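Local coordinates for possible substrate binding protein of ABC transporter system (Rhodopseudomonas palustris, PDB 3N0X) that probably serves as the periplasmic receptor of an ABC importer, capturing branched-chain amino acids or related ligands for transport, at residues Ser127-Ser132 with Gln337-Phe342. Sequence-based numbering, arbitrary orientation.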
loop_
_atom_site.group_PDB
_atom_site.type_symbol
_atom_site.label_atom_id
_atom_site.label_comp_id
_atom_site.label_asym_id
_atom_site.label_seq_id
_atom_site.Cartn_x
_atom_site.Cartn_y
_atom_site.Cartn_z
ATOM N N SER A 127 2.180 3.405 7.603
ATOM C CA SER A 127 3.395 3.091 8.380
ATOM C C SER A 127 4.336 2.135 7.648
ATOM O O SER A 127 5.563 2.351 7.669
ATOM C CB SER A 127 3.087 2.587 9.792
ATOM O OG SER A 127 2.660 3.676 10.601
ATOM N N GLN A 128 3.806 1.088 7.001
ATOM C CA GLN A 128 4.641 0.204 6.185
ATOM C C GLN A 128 5.359 0.996 5.070
ATOM O O GLN A 128 6.558 0.789 4.827
ATOM C CB GLN A 128 3.844 -0.975 5.640
ATOM C CG GLN A 128 3.591 -2.071 6.744
ATOM C CD GLN A 128 2.548 -3.090 6.294
ATOM O OE1 GLN A 128 1.460 -2.710 5.849
ATOM N NE2 GLN A 128 2.861 -4.358 6.432
ATOM N N ASP A 129 4.639 1.913 4.413
ATOM C CA ASP A 129 5.300 2.743 3.402
ATOM C C ASP A 129 6.510 3.514 4.009
ATOM O O ASP A 129 7.636 3.427 3.545
ATOM C CB ASP A 129 4.299 3.684 2.742
ATOM C CG ASP A 129 3.482 3.003 1.639
ATOM O OD1 ASP A 129 3.963 2.000 1.070
ATOM O OD2 ASP A 129 2.411 3.541 1.293
ATOM N N ALA A 130 6.271 4.222 5.111
ATOM C CA ALA A 130 7.287 5.067 5.674
ATOM C C ALA A 130 8.453 4.269 6.232
ATOM O O ALA A 130 9.608 4.607 6.016
ATOM C CB ALA A 130 6.639 5.979 6.770
ATOM N N ILE A 131 8.134 3.192 6.946
ATOM C CA ILE A 131 9.139 2.354 7.528
ATOM C C ILE A 131 10.020 1.671 6.472
ATOM O O ILE A 131 11.254 1.624 6.601
ATOM C CB ILE A 131 8.467 1.325 8.494
ATOM C CG1 ILE A 131 7.918 2.058 9.705
ATOM C CG2 ILE A 131 9.449 0.240 8.908
ATOM C CD1 ILE A 131 6.911 1.247 10.554
ATOM N N SER A 132 9.390 1.109 5.446
ATOM C CA SER A 132 10.149 0.501 4.379
ATOM C C SER A 132 11.144 1.504 3.768
ATOM O O SER A 132 12.259 1.133 3.415
ATOM C CB SER A 132 9.224 -0.075 3.292
ATOM O OG SER A 132 8.483 0.929 2.611
ATOM N N GLN A 337 4.167 -7.999 5.059
ATOM C CA GLN A 337 4.487 -8.256 3.666
ATOM C C GLN A 337 5.834 -7.640 3.341
ATOM O O GLN A 337 6.297 -6.715 4.002
ATOM C CB GLN A 337 3.379 -7.675 2.772
ATOM C CG GLN A 337 3.121 -6.149 2.964
ATOM C CD GLN A 337 1.867 -5.712 2.294
ATOM O OE1 GLN A 337 1.886 -5.396 1.097
ATOM N NE2 GLN A 337 0.741 -5.740 3.039
ATOM N N SER A 338 6.468 -8.195 2.317
ATOM C CA SER A 338 7.670 -7.595 1.775
ATOM C C SER A 338 7.393 -6.223 1.253
ATOM O O SER A 338 6.278 -5.929 0.896
ATOM C CB SER A 338 8.209 -8.453 0.603
ATOM O OG SER A 338 8.666 -9.712 1.018
HETATM N N MSE A 339 8.445 -5.419 1.166
HETATM C CA MSE A 339 8.413 -4.143 0.455
HETATM C C MSE A 339 9.732 -4.075 -0.353
HETATM O O MSE A 339 10.645 -4.872 -0.117
HETATM C CB MSE A 339 8.297 -2.979 1.452
HETATM C CG MSE A 339 7.057 -3.087 2.379
HETATM SE SE MSE A 339 5.372 -2.714 1.574
HETATM C CE MSE A 339 5.645 -0.828 1.456
ATOM N N TYR A 340 9.808 -3.163 -1.326
ATOM C CA TYR A 340 10.903 -3.217 -2.318
ATOM C C TYR A 340 11.730 -1.946 -2.351
ATOM O O TYR A 340 11.207 -0.876 -2.619
ATOM C CB TYR A 340 10.347 -3.526 -3.719
ATOM C CG TYR A 340 9.485 -4.776 -3.691
ATOM C CD1 TYR A 340 10.066 -6.022 -3.566
ATOM C CD2 TYR A 340 8.093 -4.681 -3.740
ATOM C CE1 TYR A 340 9.284 -7.174 -3.504
ATOM C CE2 TYR A 340 7.313 -5.816 -3.662
ATOM C CZ TYR A 340 7.890 -7.049 -3.562
ATOM O OH TYR A 340 7.104 -8.218 -3.467
ATOM N N HIS A 341 12.998 -2.065 -2.032
ATOM C CA HIS A 341 13.964 -0.999 -2.174
ATOM C C HIS A 341 14.347 -0.974 -3.651
ATOM O O HIS A 341 14.866 -1.948 -4.182
ATOM C CB HIS A 341 15.194 -1.311 -1.289
ATOM C CG HIS A 341 16.334 -0.325 -1.384
ATOM N ND1 HIS A 341 17.495 -0.526 -0.664
ATOM C CD2 HIS A 341 16.523 0.809 -2.117
ATOM C CE1 HIS A 341 18.341 0.462 -0.929
ATOM N NE2 HIS A 341 17.775 1.301 -1.787
ATOM N N PHE A 342 14.098 0.170 -4.289
ATOM C CA PHE A 342 14.273 0.351 -5.760
ATOM C C PHE A 342 15.266 1.455 -6.044
ATOM O O PHE A 342 15.612 2.253 -5.168
ATOM C CB PHE A 342 12.944 0.699 -6.454
ATOM C CG PHE A 342 12.399 2.032 -6.047
ATOM C CD1 PHE A 342 12.833 3.217 -6.642
ATOM C CD2 PHE A 342 11.429 2.124 -5.039
ATOM C CE1 PHE A 342 12.369 4.437 -6.220
ATOM C CE2 PHE A 342 10.922 3.365 -4.634
ATOM C CZ PHE A 342 11.401 4.535 -5.229
HETATM O O HOH W 1 5.423 -5.678 6.565
#
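M339, a selenomethionine, reaches from strand 335-345 onto helix 127-132 and makes most of the nonpolar contact. The chain is bent at both chi2 (-74°) and chi3 (-73°), the second placing the methyl CE against the helix. There CE meets three oxygens: D129 OD1 at 3.3 Å, S132 OG at 3.5 Å and the carbonyl O of Q128 at 3.8 Å. A flexible, polarisable selenoether, standing in for methionine's thioether, suits such a surface, since its weakly positive methyl can lie against oxygen without a formal bond. Nearer the strand backbone, S132 CB packs 3.6 Å from M339 CB. Serine is small enough to let strand and helix approach here, and its OG lies within reach of the carbonyls of Q128 and D129, so the hydroxyl is accommodated by its own helix.

Polar links run through the two glutamines, whose side chains cross at about a right angle with their amide planes 80° apart. The closest approach is a van der Waals one, Q128 NE2 to Q337 CG at 3.9 Å. A water joins the Q128 side chain to the Q337 backbone: it accepts from Q128 NE2 at 2.9 Å and from Q337 N at 3.0 Å. Glutamine suits both buried places because its amide donates and accepts: both NE2 atoms donate to the carbonyl of A335, while K323 binds Q337 OE1. The two oxygens of D129 divide their roles, OD2 forming a salt bridge with R124 while OD1 lies against CE.

The helix packs against strand 335-345 of the antiparallel sheet, close to the centre of the chain, consistent with a place near the junction of the two lobes in the periplasmic binding protein fold of the leucine-binding family.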